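PDB 1XYG: probable N-acetyl-gamma-glutamyl-phosphate reductase, chloroplastic from Arabidopsis thaliana, which probably catalyses the NADPH-dependent reduction of N-acetyl-L-glutamyl 5-phosphate to the corresponding semialdehyde in chloroplast arginine biosynthesis. Local coordinates for residues 118-123 / 135-140; 86-91 / 97-102. All coordinates share one frame; numbering follows the deposited sequence.

Contact 1. Residues 118-123 / 135-140; sequences RNIAEY and ELQKEV
Just before Ile120, the residue whose methyl end meets Gln137, the side-chain oxygen of Asn119 caps the first turn of helix 120-127: Asn119 OD1 accepts Glu122 N at 2.9 Å. The N-H points fairly straight at the oxygen (154°), yet the donor stands above the carbonyl plane. This is an N-cap bond. A main-chain bond from Tyr123 N to Asn119 O, 3.1 Å, continues the turn, and the helix start beside Ile120 is thereby fixed.

Across the contact the touching is light: a methyl and a main-chain oxygen both rest on the aliphatic stem of Gln137. Ile120 CD1 comes within 4.2 Å of Gln137 CG, while Arg118 O lies 4.3 Å from the same carbon. Gln137 therefore presents its stem, not its amide, to residues 118-123. Its CG is anti to the backbone N (chi1 178°), which carries the stem out to Ile120, and a bend at the next bond turns the amide aside. That buried amide is satisfied at both atoms, OE1 by His131 NE2 and NE2 by Phe115 O. From Gln137 the chain leaves weakly bonded helix 134-137 through a type I turn closed by Val140 N to Gln137 O, 3.3 Å.

Only 110 Å² is buried in all, so the two segments rest on each other as part of a wider packing. His131, which bonds Gln137 OE1, also touches Ile120 and meets the Tyr123 ring edge-to-face, linking the two segments. Arg118 reaches the other way, to Asp234 on helix 224-236 in the dimerisation-domain portion of the chain. Toward the parallel sheet, Leu136 and Val140 pack on strand 157-159, and Tyr123 packs on Gln96 of helix 95-100.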
ATOM      1  N   ARG A 118      32.145  -9.359 -18.989  1.00 45.38           N
ATOM      2  CA  ARG A 118      33.084  -9.906 -19.972  1.00 49.18           C
ATOM      3  C   ARG A 118      34.273 -10.587 -19.301  1.00 48.93           C
ATOM      4  O   ARG A 118      34.851 -11.523 -19.846  1.00 47.56           O
ATOM      5  CB  ARG A 118      33.594  -8.810 -20.903  1.00 53.30           C
ATOM      6  CG  ARG A 118      32.532  -7.926 -21.535  1.00 59.33           C
ATOM      7  CD  ARG A 118      33.190  -6.725 -22.190  1.00 65.02           C
ATOM      8  NE  ARG A 118      34.105  -6.110 -21.238  1.00 71.60           N
ATOM      9  CZ  ARG A 118      34.837  -5.025 -21.463  1.00 75.53           C
ATOM     10  NH1 ARG A 118      34.784  -4.393 -22.627  1.00 78.83           N
ATOM     11  NH2 ARG A 118      35.626  -4.567 -20.504  1.00 78.06           N
ATOM     12  N   ASN A 119      34.640 -10.111 -18.119  1.00 48.58           N
ATOM     13  CA  ASN A 119      35.750 -10.703 -17.392  1.00 49.63           C
ATOM     14  C   ASN A 119      35.295 -11.969 -16.675  1.00 49.80           C
ATOM     15  O   ASN A 119      34.516 -11.904 -15.727  1.00 49.31           O
ATOM     16  CB  ASN A 119      36.320  -9.711 -16.383  1.00 49.87           C
ATOM     17  CG  ASN A 119      37.565 -10.225 -15.735  1.00 51.27           C
ATOM     18  OD1 ASN A 119      37.566 -11.302 -15.136  1.00 50.41           O
ATOM     19  ND2 ASN A 119      38.648  -9.474 -15.863  1.00 51.54           N
ATOM     20  N   ILE A 120      35.796 -13.112 -17.133  1.00 49.82           N
ATOM     21  CA  ILE A 120      35.443 -14.415 -16.579  1.00 48.99           C
ATOM     22  C   ILE A 120      35.694 -14.567 -15.078  1.00 48.98           C
ATOM     23  O   ILE A 120      34.818 -15.017 -14.335  1.00 49.81           O
ATOM     24  CB  ILE A 120      36.189 -15.521 -17.350  1.00 49.48           C
ATOM     25  CG1 ILE A 120      35.842 -15.407 -18.839  1.00 49.46           C
ATOM     26  CG2 ILE A 120      35.820 -16.902 -16.826  1.00 50.85           C
ATOM     27  CD1 ILE A 120      34.346 -15.450 -19.134  1.00 47.02           C
ATOM     28  N   ALA A 121      36.899 -14.221 -14.636  1.00 48.02           N
ATOM     29  CA  ALA A 121      37.259 -14.316 -13.219  1.00 47.77           C
ATOM     30  C   ALA A 121      36.285 -13.474 -12.390  1.00 47.67           C
ATOM     31  O   ALA A 121      35.907 -13.832 -11.272  1.00 46.79           O
ATOM     32  CB  ALA A 121      38.695 -13.805 -12.998  1.00 46.18           C
ATOM     33  N   GLU A 122      35.888 -12.345 -12.959  1.00 47.99           N
ATOM     34  CA  GLU A 122      34.966 -11.433 -12.309  1.00 48.12           C
ATOM     35  C   GLU A 122      33.599 -12.094 -12.128  1.00 47.14           C
ATOM     36  O   GLU A 122      32.975 -11.986 -11.072  1.00 46.44           O
ATOM     37  CB  GLU A 122      34.852 -10.176 -13.159  1.00 48.42           C
ATOM     38  CG  GLU A 122      34.556  -8.922 -12.394  1.00 49.68           C
ATOM     39  CD  GLU A 122      35.092  -7.702 -13.105  1.00 49.79           C
ATOM     40  OE1 GLU A 122      36.275  -7.358 -12.898  1.00 49.44           O
ATOM     41  OE2 GLU A 122      34.332  -7.098 -13.888  1.00 49.49           O
ATOM     42  N   TYR A 123      33.139 -12.799 -13.156  1.00 46.60           N
ATOM     43  CA  TYR A 123      31.849 -13.475 -13.075  1.00 48.26           C
ATOM     44  C   TYR A 123      31.876 -14.528 -11.982  1.00 49.94           C
ATOM     45  O   TYR A 123      30.916 -14.684 -11.226  1.00 50.05           O
ATOM     46  CB  TYR A 123      31.505 -14.156 -14.408  1.00 45.85           C
ATOM     47  CG  TYR A 123      30.324 -15.113 -14.327  1.00 42.83           C
ATOM     48  CD1 TYR A 123      29.009 -14.647 -14.404  1.00 41.21           C
ATOM     49  CD2 TYR A 123      30.524 -16.485 -14.121  1.00 41.07           C
ATOM     50  CE1 TYR A 123      27.923 -15.521 -14.271  1.00 39.50           C
ATOM     51  CE2 TYR A 123      29.447 -17.364 -13.985  1.00 39.21           C
ATOM     52  CZ  TYR A 123      28.150 -16.877 -14.058  1.00 39.77           C
ATOM     53  OH  TYR A 123      27.080 -17.735 -13.889  1.00 37.30           O
ATOM     54  N   GLU A 135      33.916 -19.081 -24.286  1.00 50.52           N
ATOM     55  CA  GLU A 135      34.074 -18.669 -25.683  1.00 50.01           C
ATOM     56  C   GLU A 135      32.905 -17.834 -26.187  1.00 47.90           C
ATOM     57  O   GLU A 135      33.095 -16.758 -26.754  1.00 46.98           O
ATOM     58  CB  GLU A 135      34.223 -19.882 -26.615  1.00 53.30           C
ATOM     59  CG  GLU A 135      35.613 -20.500 -26.758  1.00 57.55           C
ATOM     60  CD  GLU A 135      36.742 -19.545 -26.452  1.00 60.50           C
ATOM     61  OE1 GLU A 135      36.767 -18.442 -27.024  1.00 62.22           O
ATOM     62  OE2 GLU A 135      37.615 -19.910 -25.641  1.00 62.91           O
ATOM     63  N   LEU A 136      31.698 -18.353 -26.006  1.00 45.53           N
ATOM     64  CA  LEU A 136      30.492 -17.662 -26.447  1.00 44.36           C
ATOM     65  C   LEU A 136      30.449 -16.254 -25.869  1.00 43.48           C
ATOM     66  O   LEU A 136      29.999 -15.313 -26.523  1.00 41.79           O
ATOM     67  CB  LEU A 136      29.247 -18.437 -26.004  1.00 43.07           C
ATOM     68  CG  LEU A 136      27.899 -17.901 -26.503  1.00 43.81           C
ATOM     69  CD1 LEU A 136      27.942 -17.799 -28.011  1.00 43.83           C
ATOM     70  CD2 LEU A 136      26.768 -18.822 -26.072  1.00 43.46           C
ATOM     71  N   GLN A 137      30.947 -16.116 -24.644  1.00 43.90           N
ATOM     72  CA  GLN A 137      30.955 -14.833 -23.956  1.00 43.71           C
ATOM     73  C   GLN A 137      31.564 -13.682 -24.742  1.00 46.09           C
ATOM     74  O   GLN A 137      31.101 -12.546 -24.636  1.00 46.39           O
ATOM     75  CB  GLN A 137      31.692 -14.936 -22.624  1.00 41.35           C
ATOM     76  CG  GLN A 137      31.745 -13.596 -21.906  1.00 36.72           C
ATOM     77  CD  GLN A 137      30.370 -13.139 -21.477  1.00 34.69           C
ATOM     78  OE1 GLN A 137      29.707 -13.814 -20.693  1.00 31.87           O
ATOM     79  NE2 GLN A 137      29.931 -11.998 -21.989  1.00 30.91           N
ATOM     80  N   LYS A 138      32.593 -13.960 -25.534  1.00 48.37           N
ATOM     81  CA  LYS A 138      33.225 -12.886 -26.280  1.00 49.62           C
ATOM     82  C   LYS A 138      32.463 -12.332 -27.468  1.00 48.98           C
ATOM     83  O   LYS A 138      32.867 -11.322 -28.045  1.00 47.25           O
ATOM     84  CB  LYS A 138      34.644 -13.252 -26.720  1.00 53.12           C
ATOM     85  CG  LYS A 138      35.022 -14.695 -26.862  1.00 57.53           C
ATOM     86  CD  LYS A 138      36.546 -14.716 -26.767  1.00 61.39           C
ATOM     87  CE  LYS A 138      37.209 -15.968 -27.275  1.00 65.29           C
ATOM     88  NZ  LYS A 138      38.613 -15.996 -26.779  1.00 67.80           N
ATOM     89  N   GLU A 139      31.358 -12.967 -27.836  1.00 48.72           N
ATOM     90  CA  GLU A 139      30.580 -12.452 -28.953  1.00 48.53           C
ATOM     91  C   GLU A 139      29.298 -11.791 -28.441  1.00 46.64           C
ATOM     92  O   GLU A 139      28.478 -11.308 -29.220  1.00 45.27           O
ATOM     93  CB  GLU A 139      30.254 -13.567 -29.942  1.00 51.29           C
ATOM     94  CG  GLU A 139      29.222 -14.560 -29.486  1.00 57.24           C
ATOM     95  CD  GLU A 139      28.818 -15.484 -30.613  1.00 59.20           C
ATOM     96  OE1 GLU A 139      29.613 -16.387 -30.966  1.00 58.79           O
ATOM     97  OE2 GLU A 139      27.708 -15.290 -31.156  1.00 60.17           O
ATOM     98  N   VAL A 140      29.151 -11.753 -27.120  1.00 43.37           N
ATOM     99  CA  VAL A 140      27.984 -11.155 -26.483  1.00 40.31           C
ATOM    100  C   VAL A 140      28.060  -9.634 -26.427  1.00 38.69           C
ATOM    101  O   VAL A 140      29.113  -9.067 -26.140  1.00 37.42           O
ATOM    102  CB  VAL A 140      27.814 -11.666 -25.034  1.00 40.51           C
ATOM    103  CG1 VAL A 140      26.609 -10.990 -24.382  1.00 39.19           C
ATOM    104  CG2 VAL A 140      27.655 -13.180 -25.030  1.00 39.39           C
TER

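Contact 2. Residues 86-91 / 97-102; sequences VFCCLP and EIIKEL
Leu90 and Ile98 make the tightest of the apolar contacts that bring strand 85-88 and the loop after it against helix 95-100. The two CD1 methyls meet tip to tip, Leu90 CD1 lying 3.3 Å from Ile98 CD1, closer than usual van der Waals contact. The side chains cross at about a right angle, which confines the meeting to these ends. In both residues the chain leaves CB anti to the carbonyl carbon and then runs extended, Ile98 with chi2 at 170°, which carries CD1 of each to the other.

A looser packing lies one step further back. Ile99 CD1 sits 4.4 Å from Cys88 CB and, at a similar 4.4 Å, from Cys88 SG, so the methyl lies alongside the CB-SG bond. Val86 and Leu102 approach less closely, Val86 CG1 being 4.7 Å from Leu102 CD1. Val86, Cys88 and Leu90 thus give one face of the strand and its extension to the helix, while Phe87 packs on helix 329-343.

The main-chain bonds serve the sheet and the helix, not the join between them. Val86, Phe87 and Cys88 bond to strands 17-22 and 107-110 in the parallel sheet. At the far end of the helix Leu102 N donates to Ile99 O at 3.1 Å, whereas Glu101 N has two weak bonds, to Glu97 O and Ile98 O. Glu97 adds a salt bridge to Lys132.

Strand 85-88, helix 95-100 and strand 107-110 form a beta-alpha-beta crossover of the Rossmann-type domain. The meeting groups are methyls, a methylene and a thiol, and cohesion of helix and strand here probably comes mainly from hydrophobic burial and close packing.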
ATOM      1  N   VAL A  86      14.625 -15.871 -29.435  1.00 37.92           N
ATOM      2  CA  VAL A  86      14.336 -16.326 -28.084  1.00 36.44           C
ATOM      3  C   VAL A  86      14.634 -15.297 -26.997  1.00 35.08           C
ATOM      4  O   VAL A  86      15.603 -14.547 -27.084  1.00 34.31           O
ATOM      5  CB  VAL A  86      15.152 -17.613 -27.776  1.00 37.15           C
ATOM      6  CG1 VAL A  86      15.263 -17.820 -26.283  1.00 38.25           C
ATOM      7  CG2 VAL A  86      14.502 -18.824 -28.432  1.00 37.84           C
ATOM      8  N   PHE A  87      13.776 -15.273 -25.982  1.00 33.59           N
ATOM      9  CA  PHE A  87      13.942 -14.405 -24.821  1.00 34.18           C
ATOM     10  C   PHE A  87      14.212 -15.381 -23.684  1.00 35.53           C
ATOM     11  O   PHE A  87      13.437 -16.313 -23.463  1.00 36.21           O
ATOM     12  CB  PHE A  87      12.658 -13.629 -24.504  1.00 32.12           C
ATOM     13  CG  PHE A  87      12.446 -12.405 -25.355  1.00 30.28           C
ATOM     14  CD1 PHE A  87      13.317 -11.321 -25.269  1.00 29.24           C
ATOM     15  CD2 PHE A  87      11.362 -12.325 -26.224  1.00 27.58           C
ATOM     16  CE1 PHE A  87      13.108 -10.166 -26.032  1.00 28.91           C
ATOM     17  CE2 PHE A  87      11.139 -11.176 -26.997  1.00 29.09           C
ATOM     18  CZ  PHE A  87      12.016 -10.093 -26.899  1.00 29.36           C
ATOM     19  N   CYS A  88      15.306 -15.187 -22.967  1.00 35.93           N
ATOM     20  CA  CYS A  88      15.606 -16.085 -21.866  1.00 37.39           C
ATOM     21  C   CYS A  88      15.420 -15.409 -20.511  1.00 37.08           C
ATOM     22  O   CYS A  88      16.072 -14.408 -20.206  1.00 36.79           O
ATOM     23  CB  CYS A  88      17.031 -16.625 -21.988  1.00 38.73           C
ATOM     24  SG  CYS A  88      17.473 -17.696 -20.607  1.00 45.62           S
ATOM     25  N   CYS A  89      14.525 -15.964 -19.699  1.00 37.26           N
ATOM     26  CA  CYS A  89      14.254 -15.419 -18.374  1.00 39.72           C
ATOM     27  C   CYS A  89      14.533 -16.430 -17.266  1.00 41.12           C
ATOM     28  O   CYS A  89      13.792 -16.494 -16.293  1.00 41.26           O
ATOM     29  CB  CYS A  89      12.795 -14.951 -18.281  1.00 38.74           C
ATOM     30  SG  CYS A  89      12.333 -13.624 -19.430  1.00 40.12           S
ATOM     31  N   LEU A  90      15.590 -17.223 -17.411  1.00 43.52           N
ATOM     32  CA  LEU A  90      15.943 -18.219 -16.400  1.00 46.01           C
ATOM     33  C   LEU A  90      16.830 -17.560 -15.337  1.00 49.06           C
ATOM     34  O   LEU A  90      17.267 -16.417 -15.502  1.00 48.83           O
ATOM     35  CB  LEU A  90      16.672 -19.392 -17.064  1.00 44.96           C
ATOM     36  CG  LEU A  90      15.777 -20.136 -18.061  1.00 43.83           C
ATOM     37  CD1 LEU A  90      16.575 -21.179 -18.825  1.00 43.42           C
ATOM     38  CD2 LEU A  90      14.629 -20.777 -17.295  1.00 41.74           C
ATOM     39  N   PRO A  91      17.069 -18.252 -14.213  1.00 52.35           N
ATOM     40  CA  PRO A  91      17.916 -17.658 -13.174  1.00 55.61           C
ATOM     41  C   PRO A  91      19.396 -17.679 -13.541  1.00 58.17           C
ATOM     42  O   PRO A  91      19.804 -18.345 -14.500  1.00 57.44           O
ATOM     43  CB  PRO A  91      17.619 -18.519 -11.952  1.00 55.08           C
ATOM     44  CG  PRO A  91      16.209 -18.988 -12.205  1.00 54.33           C
ATOM     45  CD  PRO A  91      16.262 -19.350 -13.653  1.00 54.36           C
ATOM     46  N   GLU A  97      24.816 -22.795 -19.933  1.00 54.74           N
ATOM     47  CA  GLU A  97      24.856 -24.052 -20.660  1.00 57.52           C
ATOM     48  C   GLU A  97      23.680 -24.266 -21.603  1.00 56.34           C
ATOM     49  O   GLU A  97      23.822 -24.911 -22.641  1.00 56.05           O
ATOM     50  CB  GLU A  97      25.031 -25.250 -19.713  1.00 62.41           C
ATOM     51  CG  GLU A  97      23.998 -25.569 -18.678  1.00 71.03           C
ATOM     52  CD  GLU A  97      24.478 -26.734 -17.811  1.00 74.87           C
ATOM     53  OE1 GLU A  97      25.167 -26.484 -16.802  1.00 77.89           O
ATOM     54  OE2 GLU A  97      24.190 -27.900 -18.153  1.00 77.03           O
ATOM     55  N   ILE A  98      22.525 -23.707 -21.260  1.00 52.76           N
ATOM     56  CA  ILE A  98      21.346 -23.840 -22.104  1.00 50.32           C
ATOM     57  C   ILE A  98      21.501 -23.013 -23.367  1.00 48.39           C
ATOM     58  O   ILE A  98      21.188 -23.470 -24.465  1.00 48.23           O
ATOM     59  CB  ILE A  98      20.081 -23.353 -21.385  1.00 50.19           C
ATOM     60  CG1 ILE A  98      19.687 -24.328 -20.285  1.00 49.30           C
ATOM     61  CG2 ILE A  98      18.961 -23.121 -22.411  1.00 49.24           C
ATOM     62  CD1 ILE A  98      18.602 -23.769 -19.407  1.00 49.01           C
ATOM     63  N   ILE A  99      21.960 -21.782 -23.196  1.00 46.90           N
ATOM     64  CA  ILE A  99      22.137 -20.883 -24.323  1.00 46.41           C
ATOM     65  C   ILE A  99      23.259 -21.356 -25.231  1.00 48.24           C
ATOM     66  O   ILE A  99      23.182 -21.220 -26.452  1.00 47.62           O
ATOM     67  CB  ILE A  99      22.432 -19.437 -23.841  1.00 42.82           C
ATOM     68  CG1 ILE A  99      21.163 -18.830 -23.232  1.00 41.92           C
ATOM     69  CG2 ILE A  99      22.943 -18.592 -24.988  1.00 42.29           C
ATOM     70  CD1 ILE A  99      21.249 -17.357 -22.909  1.00 40.12           C
ATOM     71  N   LYS A 100      24.302 -21.919 -24.635  1.00 51.07           N
ATOM     72  CA  LYS A 100      25.423 -22.405 -25.417  1.00 53.98           C
ATOM     73  C   LYS A 100      24.976 -23.514 -26.363  1.00 54.51           C
ATOM     74  O   LYS A 100      25.509 -23.640 -27.467  1.00 53.53           O
ATOM     75  CB  LYS A 100      26.535 -22.937 -24.513  1.00 58.74           C
ATOM     76  CG  LYS A 100      27.850 -23.152 -25.263  1.00 63.91           C
ATOM     77  CD  LYS A 100      28.947 -23.711 -24.368  1.00 68.38           C
ATOM     78  CE  LYS A 100      28.672 -25.150 -23.963  1.00 71.71           C
ATOM     79  NZ  LYS A 100      29.757 -25.692 -23.095  1.00 75.93           N
ATOM     80  N   GLU A 101      23.984 -24.297 -25.940  1.00 55.31           N
ATOM     81  CA  GLU A 101      23.474 -25.405 -26.744  1.00 55.86           C
ATOM     82  C   GLU A 101      22.302 -25.046 -27.656  1.00 53.41           C
ATOM     83  O   GLU A 101      21.760 -25.913 -28.343  1.00 52.32           O
ATOM     84  CB  GLU A 101      23.074 -26.576 -25.838  1.00 61.12           C
ATOM     85  CG  GLU A 101      24.212 -27.125 -24.980  1.00 67.51           C
ATOM     86  CD  GLU A 101      25.473 -27.413 -25.786  1.00 70.54           C
ATOM     87  OE1 GLU A 101      25.364 -28.042 -26.860  1.00 72.27           O
ATOM     88  OE2 GLU A 101      26.575 -27.018 -25.341  1.00 70.63           O
ATOM     89  N   LEU A 102      21.905 -23.779 -27.664  1.00 49.96           N
ATOM     90  CA  LEU A 102      20.805 -23.354 -28.524  1.00 47.64           C
ATOM     91  C   LEU A 102      21.240 -23.275 -29.988  1.00 46.00           C
ATOM     92  O   LEU A 102      22.410 -23.039 -30.272  1.00 45.83           O
ATOM     93  CB  LEU A 102      20.269 -21.988 -28.070  1.00 45.46           C
ATOM     94  CG  LEU A 102      19.372 -21.998 -26.825  1.00 44.74           C
ATOM     95  CD1 LEU A 102      19.075 -20.572 -26.374  1.00 43.81           C
ATOM     96  CD2 LEU A 102      18.082 -22.738 -27.136  1.00 42.76           C
TER

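How the contacts relate
Contacts 1 and 2 lie in series along the chain, 86-91/97-102 closing before 118-123/135-140 opens, and their centres are about 15 Å apart. They meet directly: Leu136 CD2 lies 3.9 Å from Lys100 CA and 4.0 Å from Ile99 CG2, so the short helix of contact 1 leans on the crossover helix of contact 2. Phe115, on the chain between them, touches Ile99 from one and Leu136 and Val140 from the other. Both belong to the NAD-binding domain and lie away from Cys163, the probable active-site residue. Contact 2 runs from the buried Cys88-Ile99 pair to the partly exposed Leu90-Ile98 pair; contact 1 faces the dimerisation domain through Arg118.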